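Long-range contacts in SusD family protein (Bacteroides uniformis, PDB 7KV1), which probably binds beta-glucans at the cell surface of a human gut bacterium, serving as the SusD-like surface glycan-binding protein of a glycan-uptake system: residues R267-F272 / E281-S286; Q379-Y384 / N401-Y406. All coordinates share one frame; numbering follows the deposited sequence.

Contact 1 (R267-F272 / E281-S286)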
ATOM      1  N   ARG A 267      -2.274  -4.886 -19.129  1.00 21.43           N
ATOM      2  CA  ARG A 267      -1.140  -4.241 -19.829  1.00 23.27           C
ATOM      3  C   ARG A 267      -0.757  -2.976 -19.078  1.00 22.51           C
ATOM      4  O   ARG A 267      -1.603  -2.468 -18.335  1.00 26.12           O
ATOM      5  CB  ARG A 267      -1.470  -3.948 -21.302  1.00 23.04           C
ATOM      6  CG  ARG A 267      -2.671  -3.046 -21.519  1.00 26.47           C
ATOM      7  CD  ARG A 267      -2.446  -1.850 -22.436  1.00 31.37           C
ATOM      8  NE  ARG A 267      -1.857  -2.157 -23.721  1.00 33.27           N
ATOM      9  CZ  ARG A 267      -0.654  -1.763 -24.150  1.00 35.05           C
ATOM     10  NH1 ARG A 267       0.170  -1.034 -23.402  1.00 35.35           N
ATOM     11  NH2 ARG A 267      -0.268  -2.121 -25.354  1.00 35.04           N
ATOM     12  N   LEU A 268       0.432  -2.441 -19.358  1.00 20.99           N
ATOM     13  CA  LEU A 268       0.822  -1.100 -18.888  1.00 20.84           C
ATOM     14  C   LEU A 268      -0.032  -0.057 -19.603  1.00 21.85           C
ATOM     15  O   LEU A 268      -0.199  -0.133 -20.839  1.00 21.39           O
ATOM     16  CB  LEU A 268       2.319  -0.895 -19.130  1.00 20.01           C
ATOM     17  CG  LEU A 268       3.251  -1.775 -18.314  1.00 20.73           C
ATOM     18  CD1 LEU A 268       4.694  -1.416 -18.602  1.00 24.08           C
ATOM     19  CD2 LEU A 268       2.978  -1.620 -16.819  1.00 22.09           C
ATOM     20  N   ASN A 269      -0.568   0.907 -18.867  1.00 22.31           N
ATOM     21  CA  ASN A 269      -1.164   2.102 -19.516  1.00 23.38           C
ATOM     22  C   ASN A 269      -0.095   2.756 -20.393  1.00 23.43           C
ATOM     23  O   ASN A 269       1.012   3.041 -19.925  1.00 20.57           O
ATOM     24  CB  ASN A 269      -1.700   3.094 -18.487  1.00 24.12           C
ATOM     25  CG  ASN A 269      -2.669   4.082 -19.075  1.00 25.60           C
ATOM     26  OD1 ASN A 269      -2.399   4.630 -20.140  1.00 27.11           O
ATOM     27  ND2 ASN A 269      -3.789   4.301 -18.394  1.00 25.87           N
ATOM     28  N   PRO A 270      -0.372   2.996 -21.697  1.00 24.57           N
ATOM     29  CA  PRO A 270       0.609   3.633 -22.569  1.00 26.71           C
ATOM     30  C   PRO A 270       1.107   4.964 -22.005  1.00 26.31           C
ATOM     31  O   PRO A 270       2.226   5.297 -22.283  1.00 22.49           O
ATOM     32  CB  PRO A 270      -0.127   3.846 -23.909  1.00 29.58           C
ATOM     33  CG  PRO A 270      -1.268   2.847 -23.876  1.00 29.12           C
ATOM     34  CD  PRO A 270      -1.580   2.560 -22.420  1.00 26.80           C
ATOM     35  N   SER A 271       0.252   5.695 -21.266  1.00 26.79           N
ATOM     36  CA  SER A 271       0.590   6.973 -20.589  1.00 25.53           C
ATOM     37  C   SER A 271       0.617   6.739 -19.071  1.00 24.72           C
ATOM     38  O   SER A 271      -0.443   6.430 -18.511  1.00 22.17           O
ATOM     39  CB  SER A 271      -0.409   8.068 -20.933  1.00 25.59           C
ATOM     40  OG  SER A 271      -0.337   9.122 -19.982  1.00 25.22           O
ATOM     41  N   PHE A 272       1.773   6.868 -18.428  1.00 23.64           N
ATOM     42  CA  PHE A 272       1.871   6.804 -16.947  1.00 20.90           C
ATOM     43  C   PHE A 272       0.980   7.891 -16.331  1.00 21.76           C
ATOM     44  O   PHE A 272       0.326   7.663 -15.286  1.00 21.22           O
ATOM     45  CB  PHE A 272       3.311   7.031 -16.534  1.00 21.06           C
ATOM     46  CG  PHE A 272       3.565   6.913 -15.063  1.00 19.86           C
ATOM     47  CD1 PHE A 272       3.865   5.676 -14.487  1.00 20.35           C
ATOM     48  CD2 PHE A 272       3.554   8.039 -14.273  1.00 20.06           C
ATOM     49  CE1 PHE A 272       4.165   5.594 -13.144  1.00 19.41           C
ATOM     50  CE2 PHE A 272       3.891   7.958 -12.935  1.00 21.01           C
ATOM     51  CZ  PHE A 272       4.166   6.733 -12.363  1.00 21.11           C
ATOM     52  N   GLU A 281      -8.903   5.306 -13.906  1.00 26.08           N
ATOM     53  CA  GLU A 281      -9.427   4.394 -12.865  1.00 27.23           C
ATOM     54  C   GLU A 281      -9.837   3.103 -13.551  1.00 26.08           C
ATOM     55  O   GLU A 281     -10.524   3.184 -14.576  1.00 24.58           O
ATOM     56  CB  GLU A 281     -10.599   5.042 -12.130  1.00 29.44           C
ATOM     57  CG  GLU A 281     -10.157   6.248 -11.343  1.00 29.54           C
ATOM     58  CD  GLU A 281     -11.217   6.833 -10.438  1.00 32.04           C
ATOM     59  OE1 GLU A 281     -12.407   6.521 -10.656  1.00 33.70           O
ATOM     60  OE2 GLU A 281     -10.838   7.586  -9.518  1.00 29.09           O
ATOM     61  N   TRP A 282      -9.378   1.970 -13.042  1.00 26.02           N
ATOM     62  CA  TRP A 282      -9.719   0.636 -13.597  1.00 26.71           C
ATOM     63  C   TRP A 282      -9.319   0.552 -15.089  1.00 27.15           C
ATOM     64  O   TRP A 282      -9.997  -0.149 -15.850  1.00 24.89           O
ATOM     65  CB  TRP A 282     -11.211   0.351 -13.353  1.00 27.40           C
ATOM     66  CG  TRP A 282     -11.501   0.224 -11.889  1.00 28.14           C
ATOM     67  CD1 TRP A 282     -12.241   1.055 -11.106  1.00 28.12           C
ATOM     68  CD2 TRP A 282     -10.992  -0.801 -11.023  1.00 27.44           C
ATOM     69  NE1 TRP A 282     -12.221   0.618  -9.802  1.00 29.75           N
ATOM     70  CE2 TRP A 282     -11.474  -0.530  -9.729  1.00 28.27           C
ATOM     71  CE3 TRP A 282     -10.215  -1.944 -11.236  1.00 29.84           C
ATOM     72  CZ2 TRP A 282     -11.195  -1.357  -8.648  1.00 30.61           C
ATOM     73  CZ3 TRP A 282      -9.928  -2.764 -10.165  1.00 32.70           C
ATOM     74  CH2 TRP A 282     -10.420  -2.470  -8.888  1.00 31.88           C
ATOM     75  N   CYS A 283      -8.215   1.187 -15.491  1.00 26.06           N
ATOM     76  CA  CYS A 283      -7.567   0.892 -16.797  1.00 24.13           C
ATOM     77  C   CYS A 283      -6.991  -0.528 -16.709  1.00 25.15           C
ATOM     78  O   CYS A 283      -7.066  -1.167 -15.600  1.00 22.48           O
ATOM     79  CB  CYS A 283      -6.513   1.924 -17.164  1.00 26.27           C
ATOM     80  SG  CYS A 283      -5.055   1.915 -16.086  1.00 26.78           S
ATOM     81  N   ASP A 284      -6.464  -1.042 -17.823  1.00 23.28           N
ATOM     82  CA  ASP A 284      -6.064  -2.468 -17.902  1.00 25.14           C
ATOM     83  C   ASP A 284      -4.744  -2.707 -17.162  1.00 23.17           C
ATOM     84  O   ASP A 284      -4.355  -3.874 -17.041  1.00 22.52           O
ATOM     85  CB  ASP A 284      -6.066  -2.934 -19.355  1.00 27.62           C
ATOM     86  CG  ASP A 284      -7.500  -3.023 -19.891  1.00 32.16           C
ATOM     87  OD1 ASP A 284      -8.399  -3.546 -19.142  1.00 27.03           O
ATOM     88  OD2 ASP A 284      -7.728  -2.532 -21.009  1.00 31.24           O
ATOM     89  N   GLU A 285      -4.112  -1.667 -16.643  1.00 22.10           N
ATOM     90  CA  GLU A 285      -2.968  -1.795 -15.704  1.00 23.29           C
ATOM     91  C   GLU A 285      -3.455  -2.137 -14.286  1.00 23.26           C
ATOM     92  O   GLU A 285      -2.680  -2.673 -13.473  1.00 24.42           O
ATOM     93  CB  GLU A 285      -2.178  -0.492 -15.695  1.00 23.65           C
ATOM     94  CG  GLU A 285      -0.937  -0.626 -14.842  1.00 24.64           C
ATOM     95  CD  GLU A 285       0.174   0.356 -15.140  1.00 22.13           C
ATOM     96  OE1 GLU A 285       0.097   1.073 -16.163  1.00 20.86           O
ATOM     97  OE2 GLU A 285       1.105   0.391 -14.337  1.00 21.53           O
ATOM     98  N   SER A 286      -4.700  -1.828 -13.980  1.00 23.76           N
ATOM     99  CA  SER A 286      -5.212  -1.836 -12.596  1.00 26.15           C
ATOM    100  C   SER A 286      -5.537  -3.267 -12.172  1.00 24.04           C
ATOM    101  O   SER A 286      -6.357  -3.903 -12.813  1.00 22.66           O
ATOM    102  CB  SER A 286      -6.382  -0.882 -12.461  1.00 27.17           C
ATOM    103  OG  SER A 286      -6.699  -0.719 -11.079  1.00 35.55           O
TER
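The backbones meet where Leu-268 and Glu-285 bring their CA atoms to 5.0 Å, and the main-chain bond from Arg-267 N to Asp-284 O, 3.1 Å long, reaches that oxygen from well above its carbonyl plane (62°). The contact closes a loop of the SusD fold around the short helix 272-275; segment 281-286 passes through a type I turn, Cys-283 to Ser-286, just ahead of strand 286-290. Glu-285 makes the largest single contribution. With CG anti to its backbone N (chi1 -175°) and the chain extended beyond, its carboxylate lies against the opposite loop, where OE1 takes the Asn-269 N-H at 2.8 Å from above the carboxylate plane. OE2 rests 3.7 Å from Leu-268 CD2, whose side chain also packs on helix 408-420. Salt bridges from OE1 to Arg-440 and from OE2 to Arg-407 probably keep this buried acid ionised. An alanine here would remove the acceptor of Asn-269 N-H and the partner of both arginines, and would probably loosen the hold between the loops. Asn-269 suits its place because its amide works at both ends: ND2 donates to Cys-283 SG at 3.6 Å, nearly in the amide plane, while OD1 accepts from Ser-271 N and so forms an Asx turn. The Arg-267 and Asp-284 side chains cross obliquely, CG of the first 4.0 Å from CB of the second; they make no ion pair, Arg-267 NE and Asp-284 OD2 lying 6.5 Å apart, and Asp-284 OD1 is salt-bridged to Lys-208. The arginine, which also lines the cobalt hexammine pocket, bends at chi2 and chi3 and returns to its own loop, where NH1 meets Leu-268 O in the guanidinium plane at 2.7 Å.

Contact 2 (Q379-Y384 / N401-Y406). With EDO (1,2-ethanediol), chain D.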
ATOM      1  N   GLN A 379       1.818  14.736  -7.167  1.00 20.89           N
ATOM      2  CA  GLN A 379       0.876  14.990  -8.285  1.00 21.22           C
ATOM      3  C   GLN A 379      -0.159  13.859  -8.381  1.00 20.49           C
ATOM      4  O   GLN A 379      -1.275  14.121  -8.806  1.00 23.03           O
ATOM      5  CB  GLN A 379       1.699  15.184  -9.557  1.00 22.06           C
ATOM      6  CG  GLN A 379       0.847  15.271 -10.812  1.00 23.09           C
ATOM      7  CD  GLN A 379       0.158  16.603 -10.951  1.00 23.68           C
ATOM      8  OE1 GLN A 379       0.686  17.641 -10.548  1.00 24.70           O
ATOM      9  NE2 GLN A 379      -1.026  16.570 -11.546  1.00 23.82           N
ATOM     10  N   LYS A 380       0.191  12.622  -8.037  1.00 22.04           N
ATOM     11  CA  LYS A 380      -0.640  11.435  -8.362  1.00 20.26           C
ATOM     12  C   LYS A 380      -2.023  11.580  -7.721  1.00 22.89           C
ATOM     13  O   LYS A 380      -3.007  11.051  -8.316  1.00 19.96           O
ATOM     14  CB  LYS A 380       0.052  10.156  -7.886  1.00 19.66           C
ATOM     15  CG  LYS A 380       1.263   9.779  -8.731  1.00 20.42           C
ATOM     16  CD  LYS A 380       1.923   8.482  -8.287  1.00 18.85           C
ATOM     17  CE  LYS A 380       3.116   8.122  -9.148  1.00 19.00           C
ATOM     18  NZ  LYS A 380       3.923   7.072  -8.480  1.00 18.71           N
ATOM     19  N   TYR A 381      -2.086  12.188  -6.524  1.00 21.88           N
ATOM     20  CA  TYR A 381      -3.333  12.309  -5.737  1.00 22.66           C
ATOM     21  C   TYR A 381      -3.569  13.777  -5.360  1.00 20.63           C
ATOM     22  O   TYR A 381      -4.195  14.017  -4.337  1.00 21.13           O
ATOM     23  CB  TYR A 381      -3.293  11.356  -4.526  1.00 21.24           C
ATOM     24  CG  TYR A 381      -3.252   9.889  -4.892  1.00 23.22           C
ATOM     25  CD1 TYR A 381      -4.383   9.243  -5.371  1.00 22.77           C
ATOM     26  CD2 TYR A 381      -2.103   9.128  -4.707  1.00 22.07           C
ATOM     27  CE1 TYR A 381      -4.364   7.894  -5.693  1.00 24.39           C
ATOM     28  CE2 TYR A 381      -2.069   7.778  -5.025  1.00 22.02           C
ATOM     29  CZ  TYR A 381      -3.207   7.155  -5.520  1.00 22.10           C
ATOM     30  OH  TYR A 381      -3.221   5.822  -5.833  1.00 22.13           O
ATOM     31  N   ARG A 382      -3.140  14.723  -6.197  1.00 20.12           N
ATOM     32  CA  ARG A 382      -3.323  16.155  -5.910  1.00 20.71           C
ATOM     33  C   ARG A 382      -4.807  16.503  -6.037  1.00 22.03           C
ATOM     34  O   ARG A 382      -5.583  15.841  -6.734  1.00 18.80           O
ATOM     35  CB  ARG A 382      -2.417  17.030  -6.776  1.00 23.44           C
ATOM     36  CG  ARG A 382      -2.764  17.029  -8.255  1.00 24.73           C
ATOM     37  CD  ARG A 382      -2.397  18.370  -8.827  1.00 27.96           C
ATOM     38  NE  ARG A 382      -3.341  19.380  -8.400  1.00 27.87           N
ATOM     39  CZ  ARG A 382      -3.314  20.651  -8.776  1.00 29.77           C
ATOM     40  NH1 ARG A 382      -2.371  21.111  -9.574  1.00 27.87           N
ATOM     41  NH2 ARG A 382      -4.231  21.473  -8.316  1.00 34.43           N
ATOM     42  N   PRO A 383      -5.268  17.522  -5.284  1.00 21.71           N
ATOM     43  CA  PRO A 383      -6.659  17.952  -5.356  1.00 22.48           C
ATOM     44  C   PRO A 383      -6.905  18.719  -6.664  1.00 21.76           C
ATOM     45  O   PRO A 383      -6.023  19.492  -7.074  1.00 23.61           O
ATOM     46  CB  PRO A 383      -6.845  18.867  -4.140  1.00 22.32           C
ATOM     47  CG  PRO A 383      -5.447  19.422  -3.911  1.00 21.93           C
ATOM     48  CD  PRO A 383      -4.499  18.302  -4.306  1.00 23.36           C
ATOM     49  N   TYR A 384      -8.078  18.471  -7.241  1.00 22.73           N
ATOM     50  CA  TYR A 384      -8.700  19.198  -8.381  1.00 26.63           C
ATOM     51  C   TYR A 384     -10.172  19.480  -8.077  1.00 26.04           C
ATOM     52  O   TYR A 384     -10.843  18.547  -7.618  1.00 27.11           O
ATOM     53  CB  TYR A 384      -8.648  18.343  -9.649  1.00 26.57           C
ATOM     54  CG  TYR A 384      -7.285  18.296 -10.279  1.00 28.25           C
ATOM     55  CD1 TYR A 384      -6.719  19.441 -10.800  1.00 30.23           C
ATOM     56  CD2 TYR A 384      -6.549  17.130 -10.312  1.00 28.42           C
ATOM     57  CE1 TYR A 384      -5.464  19.426 -11.374  1.00 33.77           C
ATOM     58  CE2 TYR A 384      -5.295  17.094 -10.890  1.00 27.58           C
ATOM     59  CZ  TYR A 384      -4.753  18.241 -11.412  1.00 30.56           C
ATOM     60  OH  TYR A 384      -3.521  18.240 -11.959  1.00 35.28           O
ATOM     61  N   ASN A 401     -10.813  10.453  -5.882  1.00 25.61           N
ATOM     62  CA  ASN A 401      -9.636   9.662  -6.345  1.00 25.24           C
ATOM     63  C   ASN A 401      -9.673   8.259  -5.736  1.00 26.81           C
ATOM     64  O   ASN A 401      -9.493   8.148  -4.496  1.00 25.89           O
ATOM     65  CB  ASN A 401      -8.306  10.298  -5.953  1.00 26.29           C
ATOM     66  CG  ASN A 401      -8.172  11.695  -6.508  1.00 27.23           C
ATOM     67  OD1 ASN A 401      -8.874  12.594  -6.052  1.00 27.02           O
ATOM     68  ND2 ASN A 401      -7.265  11.888  -7.460  1.00 23.36           N
ATOM     69  N   ASN A 402      -9.822   7.231  -6.574  1.00 22.85           N
ATOM     70  CA  ASN A 402      -9.557   5.826  -6.170  1.00 23.06           C
ATOM     71  C   ASN A 402      -8.089   5.689  -5.724  1.00 23.53           C
ATOM     72  O   ASN A 402      -7.186   6.356  -6.292  1.00 19.27           O
ATOM     73  CB  ASN A 402      -9.806   4.832  -7.296  1.00 23.57           C
ATOM     74  CG  ASN A 402     -11.273   4.645  -7.629  1.00 27.07           C
ATOM     75  OD1 ASN A 402     -12.134   5.309  -7.051  1.00 25.35           O
ATOM     76  ND2 ASN A 402     -11.545   3.740  -8.560  1.00 23.66           N
ATOM     77  N   TYR A 403      -7.844   4.811  -4.768  1.00 22.43           N
ATOM     78  CA  TYR A 403      -6.479   4.507  -4.302  1.00 21.88           C
ATOM     79  C   TYR A 403      -6.000   3.314  -5.120  1.00 21.42           C
ATOM     80  O   TYR A 403      -6.606   2.241  -4.990  1.00 21.09           O
ATOM     81  CB  TYR A 403      -6.410   4.222  -2.796  1.00 23.35           C
ATOM     82  CG  TYR A 403      -4.982   4.021  -2.374  1.00 24.99           C
ATOM     83  CD1 TYR A 403      -4.055   5.034  -2.579  1.00 27.34           C
ATOM     84  CD2 TYR A 403      -4.513   2.811  -1.902  1.00 26.53           C
ATOM     85  CE1 TYR A 403      -2.715   4.873  -2.257  1.00 30.21           C
ATOM     86  CE2 TYR A 403      -3.169   2.629  -1.588  1.00 27.38           C
ATOM     87  CZ  TYR A 403      -2.266   3.655  -1.781  1.00 29.17           C
ATOM     88  OH  TYR A 403      -0.940   3.508  -1.491  1.00 31.80           O
ATOM     89  N   ARG A 404      -4.976   3.517  -5.944  1.00 21.51           N
ATOM     90  CA  ARG A 404      -4.420   2.461  -6.825  1.00 22.69           C
ATOM     91  C   ARG A 404      -3.542   1.591  -5.924  1.00 22.98           C
ATOM     92  O   ARG A 404      -2.522   2.101  -5.421  1.00 22.80           O
ATOM     93  CB  ARG A 404      -3.634   3.033  -8.014  1.00 22.21           C
ATOM     94  CG  ARG A 404      -4.467   3.640  -9.136  1.00 22.68           C
ATOM     95  CD  ARG A 404      -5.342   4.831  -8.774  1.00 22.61           C
ATOM     96  NE  ARG A 404      -5.799   5.492 -10.003  1.00 21.36           N
ATOM     97  CZ  ARG A 404      -6.554   6.577 -10.057  1.00 23.19           C
ATOM     98  NH1 ARG A 404      -7.004   7.151  -8.947  1.00 23.71           N
ATOM     99  NH2 ARG A 404      -6.904   7.069 -11.235  1.00 21.49           N
ATOM    100  N   TYR A 405      -3.949   0.354  -5.663  1.00 22.00           N
ATOM    101  CA  TYR A 405      -3.275  -0.496  -4.641  1.00 20.49           C
ATOM    102  C   TYR A 405      -2.261  -1.416  -5.309  1.00 19.26           C
ATOM    103  O   TYR A 405      -1.102  -1.429  -4.855  1.00 20.10           O
ATOM    104  CB  TYR A 405      -4.272  -1.299  -3.799  1.00 21.04           C
ATOM    105  CG  TYR A 405      -3.687  -1.710  -2.469  1.00 19.25           C
ATOM    106  CD1 TYR A 405      -2.788  -2.770  -2.359  1.00 16.78           C
ATOM    107  CD2 TYR A 405      -3.976  -0.981  -1.338  1.00 19.48           C
ATOM    108  CE1 TYR A 405      -2.218  -3.110  -1.141  1.00 17.07           C
ATOM    109  CE2 TYR A 405      -3.407  -1.302  -0.115  1.00 19.03           C
ATOM    110  CZ  TYR A 405      -2.532  -2.371  -0.010  1.00 20.03           C
ATOM    111  OH  TYR A 405      -2.028  -2.659   1.233  1.00 18.59           O
ATOM    112  N   TYR A 406      -2.684  -2.120  -6.360  1.00 20.81           N
ATOM    113  CA  TYR A 406      -1.848  -3.046  -7.159  1.00 18.92           C
ATOM    114  C   TYR A 406      -1.964  -2.654  -8.624  1.00 19.05           C
ATOM    115  O   TYR A 406      -3.079  -2.637  -9.110  1.00 18.90           O
ATOM    116  CB  TYR A 406      -2.285  -4.500  -6.973  1.00 19.91           C
ATOM    117  CG  TYR A 406      -1.927  -5.052  -5.622  1.00 19.81           C
ATOM    118  CD1 TYR A 406      -0.636  -4.909  -5.133  1.00 20.40           C
ATOM    119  CD2 TYR A 406      -2.878  -5.663  -4.822  1.00 17.85           C
ATOM    120  CE1 TYR A 406      -0.303  -5.366  -3.865  1.00 20.47           C
ATOM    121  CE2 TYR A 406      -2.547  -6.145  -3.565  1.00 20.51           C
ATOM    122  CZ  TYR A 406      -1.255  -5.984  -3.076  1.00 18.32           C
ATOM    123  OH  TYR A 406      -0.918  -6.400  -1.821  1.00 19.71           O
TER
HETATM  124  C1  EDO D 602       0.442  -3.837   3.939  1.00 27.41           C
HETATM  125  O1  EDO D 602      -0.905  -3.460   4.181  1.00 27.28           O
HETATM  126  C2  EDO D 602       0.966  -3.306   2.660  1.00 28.52           C
HETATM  127  O2  EDO D 602       0.250  -3.814   1.535  1.00 27.09           O
HETATM  128  O   HOH W   1      -5.415   9.965  -8.637  1.00 20.42           O
HETATM  129  O   HOH W   2      -1.264   4.195  -5.511  1.00 24.89           O
HETATM  130  O   HOH W   3      -8.250  15.143  -6.708  1.00 24.24           O
HETATM  131  O   HOH W   4      -5.592  14.203  -8.754  1.00 29.23           O
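One direct hydrogen bond crosses this buried contact: Arg-404 N donates to Tyr-381 OH over 2.9 Å at a fairly straight 160°. A tyrosine suits the position because its long, rigid ring spans the gap between the segments and ends in a group that can both accept and donate. Its CG lies anti to the carbonyl carbon (chi1 -64°), and the ring then runs past Asn-401 in the opposite direction to that side chain. Arg-404 bends at chi2 so that NH1 turns back to Asn-402 O, 2.8 Å away and close to the guanidinium plane. The same carbonyl oxygen sits in the plane of the Tyr-381 ring, at its edge, 3.3 Å from CE1. Farther along the strand, Tyr-405 OH donates to O2 of a bound ethanediol at 2.6 Å.

Strand 403-407, which receives this ring, pairs antiparallel with strand 286-290 in a two-stranded sheet of the SusD fold; a classic bulge sets both Tyr-405 and Tyr-406 opposite Trp-288.

Water supplies the remaining polar links. Tyr-381 OH donates to a water 2.6 Å away, which in turn donates to Arg-404 O, so the hydroxyl engages the backbone of Arg-404 on both its N-H and its carbonyl side. Asn-401, whose amide both gives and takes, reaches the loop through three waters: ND2 donates to two of them, which donate on to Lys-380 O and Arg-382 O, and a third water bridges OD1 to Arg-382 O.

Apolar contact comes chiefly from Tyr-403, with Asn-401 CB at the Tyr-381 ring edge, 4.1 Å from CD1. The Tyr-403 ring lies obliquely to that of Tyr-381, planes 32° apart and centroids 5.6 Å apart, and its CD1 comes to 3.7 Å from Tyr-381 CZ. Both tyrosines also touch Asn-72 of helix 71-76.

How the contacts relate
Contact 1 closes along the chain before contact 2 opens, and their centres lie 14 Å apart. The small antiparallel sheet joins them: 281-286 leads into strand 286-290, whose partner strand 403-407 belongs to contact 2. Next to it, Glu-281 OE2 probably accepts a hydrogen bond from Asn-402 N, 3.1 Å away, while its CG packs 3.4 Å from Arg-404 NH2. A second seam is apolar, Phe-272 CZ lying 3.7 Å from Lys-380 CE. The cobalt hexammine belongs to contact 1, about 4 Å from the side chain of Arg-267; the ethanediol, probably from the crystallisation liquor, belongs to contact 2.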